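Local coordinates for protein octopine dehydrogenase (Pecten maximus, PDB 3C7A) that catalyses the reductive condensation of L-arginine with pyruvate to D-octopine, using NADH as the electron donor, at residues Leu88-Pro91 against Ala92-Glu96; Lys176-Pro180 against Leu181-Gln185; His291-Tyr294 against His295-Thr299; Glu328-Met332 against Gly333-Phe337. All blocks are in the same frame, centred on the assembly; numbering follows the deposited sequence.

Interaction 1: Leu88-Pro91 against Ala92-Glu96; sequences LTVP and AFAHE. With NAD (nicotinamide-adenine-dinucleotide), chain B.
Pro91 O takes a hydrogen bond from Ala94 N at 3.3 Å, and this bond turns the chain out of the extended run of strand 85-88 into a 3-10 turn over Ala92-Ala94. The same oxygen lies over one face of the His95 imidazole, off-centre above the ring. With CG of His95 anti to the carbonyl carbon (chi1 -72°), the ring folds back over the preceding residues: its CD2 meets Val90 CG2 at 3.7 Å, a methyl at the ring edge, and Leu88 CD2 at 3.8 Å. A water near the ring plane makes a weak bond to His95 NE2; it donates to Leu88 O and accepts from Val90 N, so it joins the strand end to the imidazole, whose ND1 bonds weakly to Arg381. This is a strand-turn-helix element of the Rossmann-type dinucleotide fold, and it carries two residues of the NAD pocket. Pro91 packs CD against O4B of the adenosine ribose at 3.6 Å, while its CB touches Phe93 CE1 at 3.8 Å. The Phe93 ring, its CG held between backbone N and carbonyl carbon (chi1 68°), turns to the adenine, and C6A of the base lies at its edge, 3.7 Å from Phe93 CE2. Ala92, on the same turn, packs on Gln118, which binds pyruvate.

Interaction 2: Lys176-Pro180 against Leu181-Gln185; sequences KTVDP and LSTLQ. With EDO (1,2-ethanediol), chain K.
Asp179 turns its carboxylate toward Ser182 as the N-cap of helix 180-188, and the two side chains meet through oxygen atoms. Asp179 OD2 accepts from Ser182 OG at 2.7 Å with its anti lone pair, the one away from OD1. Ser182 N gives the same oxygen a weak capping bond of 3.4 Å. CG of Asp179 stands anti to its own nitrogen (chi1 -175°), which carries the carboxylate forward over the first turn, where Pro180 opens the helix with a nitrogen that has no proton to give. The negative group sits at the positive end of the helix dipole and probably gains from it. Beside the cap, Thr183 holds the backbone oxygen of Asp179 with two donors from opposite faces of the carbonyl plane: Thr183 N at 3.2 Å and Thr183 OG1 at 2.7 Å. The side chains of Val178 and Thr183 cross at about a right angle, with Val178 CB 4.0 Å from Thr183 OG1. Leu181 leads away from the cap to pack on Phe194 and Leu196, so the start of the helix rests on strand 193-196, which pairs with strand 156-171. The other carboxylate oxygen, Asp179 OD1, accepts from a water 3.2 Å away that in turn accepts from Leu181 N.

Interaction 3: His291-Tyr294 against His295-Thr299; sequences HDLY and HAITT
His295 has CG anti to its carbonyl carbon (chi1 -74°) and Asp292 has CG between its backbone N and carbonyl carbon (chi1 59°), a pairing that brings the imidazole edge to the carboxylate. Asp292 OD1 receives His295 ND1 at 2.8 Å on its syn side, the oxygen lying almost in the ring plane, and His295 N at 3.0 Å nearly along the C-O axis. Two bonds from one residue thus grip a single oxygen and hold the ring's rotation. Asp292 is the N-cap of helix 293-298, a short helix of the alpha-helical domain. The histidine is sandwiched as well. His291 NE2 lies over one face, 3.2 Å from His295 ND1 without a hydrogen bond, the two rings oblique to each other. Over the opposite face comes the edge of Tyr294, an edge-to-face pair with planes at 88° and centroids 5.3 Å apart. Thr298 CG2 lies off-centre over one face of the tyrosine ring, while Thr298 OG1 donates to Tyr294 O at 2.7 Å. On another side of the helix, the Leu293 and Ile297 side chains lie side by side, pointing the same way, with Leu293 CD1 4.1 Å from Ile297 CD1; Leu293 packs on Tyr276 and Ile297 on Tyr279, both of helix 275-282.

Interaction 4: Glu328-Met332 against Gly333-Phe337; sequences EDIPM and GMIVF
Ile330 meets Met334 and Ile335 near the N-terminal end of helix 330-344, where a wider pi-type turn replaces the regular alpha spacing within the alpha-helical domain. From its CB the side chain splits. The CG2 branch, anti to the backbone N, leans on Ile335 CG1 at 3.9 Å, five residues on. The other branch has CG1 anti to the carbonyl carbon (chi1 -59°), and a further bend at chi2 (-65°) brings CD1 to the thioether of Met334, touching SD at 4.0 Å. The two branches therefore reach two successive residues of the helix, and beyond them Ile330 packs on Ala358, and Met334 and Ile335 on Ile355, all of helix 349-362. The backbone bonds show the widened spacing: Met334 N donates to Asp329 O and Ile335 N to Ile330 O, each at 3.1 Å and both spanning five residues. Ile330 O also takes a weak bond from Gly333 N. Gly333 adopts an extended phi of -149° with a negative psi, a conformation that side-chain-bearing residues seldom take, consistent with the passage from the wide turn to the regular helix. At the start of the segment Asp329 touches the active-site His212, and Glu328 packs on Gln118 beside the cofactor. The alpha carbon of Gly333 meets the carbonyl of Asp329 in a CA-H...O contact, with CA 3.4 Å from O.

The four contacts follow one another along the chain; each closes a local turn at a helix start, and none nests in or crosses another. Interaction 1 ends strand 85-88 and opens helix 95-102 in the dinucleotide-binding fold. Interaction 2 starts helix 180-188 after the long strand 156-171, its centre about 22 Å from that of interaction 1. Interactions 3 and 4 fall in the alpha-helical domain, about 27 Å apart between centres, at the starts of helices 293-298 and 330-344. Interactions 1 and 4 are the only pair that touch: Glu328 and Met332 pack against Ala92, which joins the cofactor side to the helical domain near His212.

Interaction 1: Leu88-Pro91 against Ala92-Glu96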
# COMPACT_ATOMS: atom_id res chain seq x y z
N LEU A 88 -2.69 7.37 -8.30
CA LEU A 88 -2.10 7.91 -7.06
C LEU A 88 -0.88 7.10 -6.58
O LEU A 88 -1.01 5.92 -6.26
CB LEU A 88 -3.15 7.99 -5.94
CG LEU A 88 -4.29 9.02 -5.97
CD1 LEU A 88 -5.35 8.68 -7.02
CD2 LEU A 88 -4.93 9.12 -4.59
N THR A 89 0.28 7.75 -6.53
CA THR A 89 1.53 7.10 -6.09
C THR A 89 2.30 7.91 -5.03
O THR A 89 3.26 8.62 -5.33
CB THR A 89 2.43 6.67 -7.31
OG1 THR A 89 3.65 6.09 -6.84
CG2 THR A 89 2.75 7.86 -8.23
N VAL A 90 1.85 7.79 -3.77
CA VAL A 90 2.35 8.56 -2.62
C VAL A 90 2.15 7.78 -1.31
O VAL A 90 1.44 6.78 -1.29
CB VAL A 90 1.61 9.94 -2.48
CG1 VAL A 90 2.21 10.99 -3.39
CG2 VAL A 90 0.10 9.79 -2.70
N PRO A 91 2.79 8.24 -0.20
CA PRO A 91 2.45 7.72 1.13
C PRO A 91 0.96 7.91 1.47
O PRO A 91 0.35 8.89 1.04
CB PRO A 91 3.33 8.54 2.07
CG PRO A 91 4.47 8.98 1.24
CD PRO A 91 3.89 9.22 -0.13
N ALA A 92 0.41 6.98 2.26
CA ALA A 92 -1.04 6.87 2.48
C ALA A 92 -1.72 8.06 3.17
O ALA A 92 -2.91 8.31 2.93
CB ALA A 92 -1.36 5.57 3.22
N PHE A 93 -0.98 8.79 4.00
CA PHE A 93 -1.56 9.93 4.74
C PHE A 93 -1.93 11.12 3.85
O PHE A 93 -2.63 12.04 4.29
CB PHE A 93 -0.66 10.36 5.92
CG PHE A 93 0.65 10.99 5.50
CD1 PHE A 93 1.81 10.23 5.42
CD2 PHE A 93 0.72 12.35 5.20
CE1 PHE A 93 3.02 10.81 5.04
CE2 PHE A 93 1.93 12.94 4.82
CZ PHE A 93 3.08 12.16 4.74
N ALA A 94 -1.47 11.10 2.60
CA ALA A 94 -1.70 12.19 1.65
C ALA A 94 -2.89 11.95 0.70
O ALA A 94 -3.21 12.82 -0.12
CB ALA A 94 -0.43 12.48 0.86
N HIS A 95 -3.53 10.78 0.80
CA HIS A 95 -4.64 10.42 -0.09
C HIS A 95 -5.89 11.29 0.07
O HIS A 95 -6.55 11.61 -0.92
CB HIS A 95 -5.00 8.93 0.03
CG HIS A 95 -3.98 8.00 -0.58
ND1 HIS A 95 -3.92 6.66 -0.25
CD2 HIS A 95 -2.99 8.22 -1.47
CE1 HIS A 95 -2.94 6.09 -0.93
NE2 HIS A 95 -2.36 7.02 -1.68
N GLU A 96 -6.21 11.66 1.31
CA GLU A 96 -7.39 12.49 1.62
C GLU A 96 -7.42 13.81 0.84
O GLU A 96 -8.48 14.22 0.35
CB GLU A 96 -7.48 12.78 3.13
CG GLU A 96 -8.78 13.46 3.58
CD GLU A 96 -8.79 13.87 5.05
OE1 GLU A 96 -7.82 14.49 5.51
OE2 GLU A 96 -9.79 13.57 5.74
PA NAD B . 8.34 9.18 -1.27
O1A NAD B . 8.80 9.22 0.14
O2A NAD B . 9.49 9.34 -2.20
O5B NAD B . 7.24 10.33 -1.52
C5B NAD B . 7.47 11.69 -1.18
C4B NAD B . 6.37 12.57 -1.77
O4B NAD B . 5.20 12.51 -0.98
C3B NAD B . 6.77 14.04 -1.84
O3B NAD B . 7.35 14.39 -3.07
C2B NAD B . 5.46 14.78 -1.61
O2B NAD B . 4.81 15.07 -2.82
C1B NAD B . 4.62 13.80 -0.80
N9A NAD B . 4.68 14.21 0.62
C8A NAD B . 5.62 13.83 1.54
N7A NAD B . 5.34 14.42 2.72
C5A NAD B . 4.24 15.18 2.57
C6A NAD B . 3.54 15.99 3.47
N6A NAD B . 4.09 16.31 4.64
N1A NAD B . 2.41 16.67 3.03
C2A NAD B . 1.99 16.54 1.71
N3A NAD B . 2.70 15.74 0.84
C4A NAD B . 3.80 15.06 1.26
O3 NAD B . 7.55 7.80 -1.52
PN NAD B . 7.95 6.75 -2.68
O1N NAD B . 9.36 6.33 -2.47
O2N NAD B . 7.55 7.30 -3.99
O5D NAD B . 7.04 5.45 -2.38
C5D NAD B . 5.63 5.49 -2.33
C4D NAD B . 5.09 4.27 -1.58
O4D NAD B . 5.59 3.06 -2.15
C3D NAD B . 5.51 4.28 -0.12
O3D NAD B . 4.39 3.97 0.68
C2D NAD B . 6.56 3.19 -0.01
O2D NAD B . 6.51 2.54 1.24
C1D NAD B . 6.22 2.26 -1.17
N1N NAD B . 7.40 1.54 -1.71
C2N NAD B . 8.53 2.21 -2.13
C3N NAD B . 9.62 1.50 -2.65
C7N NAD B . 10.75 2.25 -3.33
O7N NAD B . 11.83 1.58 -3.73
N7N NAD B . 10.65 3.64 -3.53
C4N NAD B . 9.56 0.11 -2.74
C5N NAD B . 8.41 -0.56 -2.32
C6N NAD B . 7.34 0.17 -1.81
O HOH W 1 -0.09 5.49 -3.55

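Interaction 2: Lys176-Pro180 against Leu181-Gln185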
# COMPACT_ATOMS: atom_id res chain seq x y z
N LYS A 176 -19.00 2.67 -18.81
CA LYS A 176 -17.99 1.96 -19.60
C LYS A 176 -16.68 2.74 -19.64
O LYS A 176 -16.67 3.93 -19.95
CB LYS A 176 -18.52 1.74 -21.02
CG LYS A 176 -17.82 0.65 -21.81
CD LYS A 176 -18.15 0.73 -23.31
CE LYS A 176 -19.60 0.36 -23.61
NZ LYS A 176 -19.91 0.47 -25.07
N THR A 177 -15.57 2.07 -19.32
CA THR A 177 -14.23 2.69 -19.32
C THR A 177 -13.30 2.03 -20.35
O THR A 177 -13.69 1.07 -21.02
CB THR A 177 -13.55 2.63 -17.92
OG1 THR A 177 -13.05 1.31 -17.67
CG2 THR A 177 -14.52 3.01 -16.80
N VAL A 178 -12.08 2.55 -20.48
CA VAL A 178 -11.01 1.86 -21.23
C VAL A 178 -10.66 0.55 -20.50
O VAL A 178 -10.79 0.47 -19.28
CB VAL A 178 -9.74 2.75 -21.42
CG1 VAL A 178 -10.02 3.93 -22.34
CG2 VAL A 178 -9.16 3.23 -20.07
N ASP A 179 -10.25 -0.47 -21.26
CA ASP A 179 -9.94 -1.78 -20.68
C ASP A 179 -8.80 -1.68 -19.66
O ASP A 179 -7.68 -1.29 -20.02
CB ASP A 179 -9.61 -2.81 -21.77
CG ASP A 179 -9.41 -4.22 -21.21
OD1 ASP A 179 -10.35 -4.77 -20.61
OD2 ASP A 179 -8.30 -4.78 -21.38
N PRO A 180 -9.08 -2.03 -18.39
CA PRO A 180 -8.16 -1.83 -17.26
C PRO A 180 -6.82 -2.58 -17.35
O PRO A 180 -5.77 -1.97 -17.12
CB PRO A 180 -8.97 -2.32 -16.05
CG PRO A 180 -10.39 -2.27 -16.49
CD PRO A 180 -10.35 -2.63 -17.94
N LEU A 181 -6.86 -3.87 -17.68
CA LEU A 181 -5.65 -4.70 -17.68
C LEU A 181 -4.68 -4.38 -18.82
O LEU A 181 -3.47 -4.28 -18.60
CB LEU A 181 -6.00 -6.19 -17.64
CG LEU A 181 -4.93 -7.21 -17.21
CD1 LEU A 181 -4.38 -6.93 -15.81
CD2 LEU A 181 -5.48 -8.63 -17.27
N SER A 182 -5.21 -4.21 -20.04
CA SER A 182 -4.37 -3.94 -21.22
C SER A 182 -3.82 -2.51 -21.30
O SER A 182 -2.73 -2.30 -21.83
CB SER A 182 -5.11 -4.31 -22.52
OG SER A 182 -6.30 -3.56 -22.68
N THR A 183 -4.57 -1.53 -20.79
CA THR A 183 -4.13 -0.13 -20.77
C THR A 183 -2.95 0.08 -19.80
O THR A 183 -1.97 0.74 -20.15
CB THR A 183 -5.28 0.85 -20.43
OG1 THR A 183 -6.38 0.65 -21.33
CG2 THR A 183 -4.82 2.31 -20.53
N LEU A 184 -3.05 -0.50 -18.61
CA LEU A 184 -1.98 -0.43 -17.61
C LEU A 184 -0.70 -1.14 -18.05
O LEU A 184 0.40 -0.66 -17.78
CB LEU A 184 -2.46 -0.97 -16.25
CG LEU A 184 -3.03 -0.02 -15.17
CD1 LEU A 184 -1.95 0.90 -14.59
CD2 LEU A 184 -4.22 0.79 -15.67
N GLN A 185 -0.85 -2.27 -18.73
CA GLN A 185 0.29 -3.02 -19.29
C GLN A 185 1.06 -2.21 -20.34
O GLN A 185 2.29 -2.23 -20.37
CB GLN A 185 -0.18 -4.36 -19.87
CG GLN A 185 0.94 -5.34 -20.24
CD GLN A 185 1.65 -5.93 -19.03
OE1 GLN A 185 1.04 -6.65 -18.23
NE2 GLN A 185 2.94 -5.64 -18.90
C1 EDO K . -2.05 -2.61 -25.95
O1 EDO K . -1.25 -1.78 -26.80
C2 EDO K . -1.16 -3.28 -24.91
O2 EDO K . -1.92 -4.25 -24.18
O HOH W 2 -9.41 -5.87 -17.71

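Interaction 3: His291-Tyr294 against His295-Thr299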
# COMPACT_ATOMS: atom_id res chain seq x y z
N HIS A 291 12.12 -26.81 5.95
CA HIS A 291 11.26 -27.78 6.65
C HIS A 291 10.25 -27.18 7.65
O HIS A 291 9.27 -27.84 8.01
CB HIS A 291 12.08 -28.93 7.27
CG HIS A 291 12.94 -28.53 8.42
ND1 HIS A 291 12.56 -28.70 9.73
CD2 HIS A 291 14.18 -27.98 8.46
CE1 HIS A 291 13.52 -28.27 10.53
NE2 HIS A 291 14.51 -27.82 9.78
N ASP A 292 10.50 -25.94 8.10
CA ASP A 292 9.51 -25.17 8.88
C ASP A 292 9.66 -23.65 8.67
O ASP A 292 10.57 -23.20 7.96
CB ASP A 292 9.52 -25.55 10.37
CG ASP A 292 10.87 -25.32 11.05
OD1 ASP A 292 11.62 -24.40 10.65
OD2 ASP A 292 11.18 -26.07 12.00
N LEU A 293 8.76 -22.87 9.28
CA LEU A 293 8.73 -21.41 9.10
C LEU A 293 9.95 -20.70 9.70
O LEU A 293 10.42 -19.70 9.14
CB LEU A 293 7.43 -20.82 9.66
CG LEU A 293 7.11 -19.34 9.43
CD1 LEU A 293 6.93 -19.00 7.95
CD2 LEU A 293 5.87 -18.92 10.22
N TYR A 294 10.46 -21.21 10.82
CA TYR A 294 11.65 -20.65 11.47
C TYR A 294 12.89 -20.74 10.57
O TYR A 294 13.65 -19.78 10.46
CB TYR A 294 11.90 -21.34 12.82
CG TYR A 294 13.21 -20.95 13.50
CD1 TYR A 294 13.31 -19.79 14.26
CD2 TYR A 294 14.34 -21.76 13.37
CE1 TYR A 294 14.51 -19.44 14.88
CE2 TYR A 294 15.55 -21.42 13.98
CZ TYR A 294 15.63 -20.25 14.73
OH TYR A 294 16.82 -19.92 15.34
N HIS A 295 13.08 -21.90 9.94
CA HIS A 295 14.23 -22.14 9.06
C HIS A 295 14.10 -21.45 7.70
O HIS A 295 15.10 -21.07 7.10
CB HIS A 295 14.47 -23.64 8.88
CG HIS A 295 15.07 -24.31 10.08
ND1 HIS A 295 14.30 -24.90 11.06
CD2 HIS A 295 16.36 -24.48 10.45
CE1 HIS A 295 15.10 -25.40 11.99
NE2 HIS A 295 16.35 -25.16 11.64
N ALA A 296 12.86 -21.28 7.23
CA ALA A 296 12.59 -20.64 5.94
C ALA A 296 12.94 -19.15 5.92
O ALA A 296 13.41 -18.63 4.91
CB ALA A 296 11.14 -20.86 5.53
N ILE A 297 12.71 -18.47 7.05
CA ILE A 297 13.00 -17.04 7.18
C ILE A 297 14.48 -16.78 7.48
O ILE A 297 15.10 -15.92 6.85
CB ILE A 297 12.08 -16.35 8.24
CG1 ILE A 297 10.61 -16.45 7.83
CG2 ILE A 297 12.48 -14.89 8.46
CD1 ILE A 297 9.61 -16.06 8.91
N THR A 298 15.04 -17.54 8.42
CA THR A 298 16.43 -17.34 8.86
C THR A 298 17.48 -17.70 7.81
O THR A 298 18.58 -17.13 7.82
CB THR A 298 16.75 -18.08 10.19
OG1 THR A 298 16.35 -19.46 10.09
CG2 THR A 298 16.02 -17.43 11.37
N THR A 299 17.16 -18.63 6.91
CA THR A 299 18.10 -19.05 5.87
C THR A 299 17.78 -18.48 4.47
O THR A 299 18.26 -19.00 3.46
CB THR A 299 18.24 -20.60 5.79
OG1 THR A 299 17.02 -21.19 5.34
CG2 THR A 299 18.63 -21.19 7.15

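Interaction 4: Glu328-Met332 against Gly333-Phe337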
# COMPACT_ATOMS: atom_id res chain seq x y z
N GLU A 328 2.55 4.26 9.99
CA GLU A 328 1.75 3.95 8.81
C GLU A 328 1.04 2.60 8.92
O GLU A 328 -0.16 2.50 8.65
CB GLU A 328 2.61 4.00 7.53
CG GLU A 328 2.86 5.40 6.98
CD GLU A 328 1.95 5.77 5.81
OE1 GLU A 328 2.06 5.13 4.74
OE2 GLU A 328 1.13 6.70 5.96
N ASP A 329 1.77 1.56 9.34
CA ASP A 329 1.26 0.18 9.38
C ASP A 329 0.14 -0.08 10.40
O ASP A 329 -0.59 -1.06 10.26
CB ASP A 329 2.41 -0.82 9.58
CG ASP A 329 3.30 -0.95 8.35
OD1 ASP A 329 3.07 -0.26 7.34
OD2 ASP A 329 4.26 -1.76 8.40
N ILE A 330 0.02 0.78 11.41
CA ILE A 330 -1.05 0.63 12.41
C ILE A 330 -2.37 1.31 11.98
O ILE A 330 -3.36 0.61 11.77
CB ILE A 330 -0.59 1.06 13.85
CG1 ILE A 330 0.61 0.24 14.34
CG2 ILE A 330 -1.76 1.00 14.85
CD1 ILE A 330 0.36 -1.27 14.53
N PRO A 331 -2.39 2.66 11.83
CA PRO A 331 -3.66 3.32 11.49
C PRO A 331 -4.16 3.04 10.06
O PRO A 331 -5.37 3.13 9.81
CB PRO A 331 -3.35 4.81 11.67
CG PRO A 331 -1.88 4.92 11.46
CD PRO A 331 -1.29 3.64 11.98
N MET A 332 -3.26 2.83 9.11
CA MET A 332 -3.55 2.49 7.71
C MET A 332 -3.48 0.96 7.31
O MET A 332 -3.44 0.65 6.13
CB MET A 332 -2.67 3.29 6.75
CG MET A 332 -2.51 4.79 7.01
SD MET A 332 -3.90 5.76 6.57
CE MET A 332 -4.62 5.88 8.04
N GLY A 333 -3.48 0.08 8.34
CA GLY A 333 -3.28 -1.35 8.26
C GLY A 333 -3.98 -2.27 9.32
O GLY A 333 -5.11 -2.65 9.15
N MET A 334 -3.30 -2.57 10.40
CA MET A 334 -3.86 -3.37 11.52
C MET A 334 -5.28 -2.91 12.05
O MET A 334 -6.13 -3.74 12.24
CB MET A 334 -2.83 -3.58 12.69
CG MET A 334 -1.54 -4.43 12.49
SD MET A 334 -0.65 -5.08 13.98
CE MET A 334 -1.77 -6.35 14.48
N ILE A 335 -5.50 -1.59 12.19
CA ILE A 335 -6.78 -1.04 12.68
C ILE A 335 -7.95 -1.29 11.71
O ILE A 335 -9.08 -1.54 12.14
CB ILE A 335 -6.67 0.48 13.04
CG1 ILE A 335 -5.63 0.72 14.15
CG2 ILE A 335 -8.03 1.09 13.42
CD1 ILE A 335 -5.97 0.11 15.52
N VAL A 336 -7.66 -1.24 10.41
CA VAL A 336 -8.67 -1.50 9.37
C VAL A 336 -9.15 -2.96 9.40
O VAL A 336 -10.34 -3.24 9.27
CB VAL A 336 -8.17 -1.11 7.95
CG1 VAL A 336 -9.30 -1.21 6.92
CG2 VAL A 336 -7.59 0.31 7.94
N PHE A 337 -8.20 -3.89 9.57
CA PHE A 337 -8.49 -5.32 9.71
C PHE A 337 -9.36 -5.64 10.93
O PHE A 337 -10.24 -6.50 10.86
CB PHE A 337 -7.18 -6.13 9.74
CG PHE A 337 -7.37 -7.61 9.96
CD1 PHE A 337 -7.93 -8.42 8.97
CD2 PHE A 337 -6.96 -8.21 11.15
CE1 PHE A 337 -8.10 -9.80 9.17
CE2 PHE A 337 -7.12 -9.58 11.37
CZ PHE A 337 -7.69 -10.38 10.37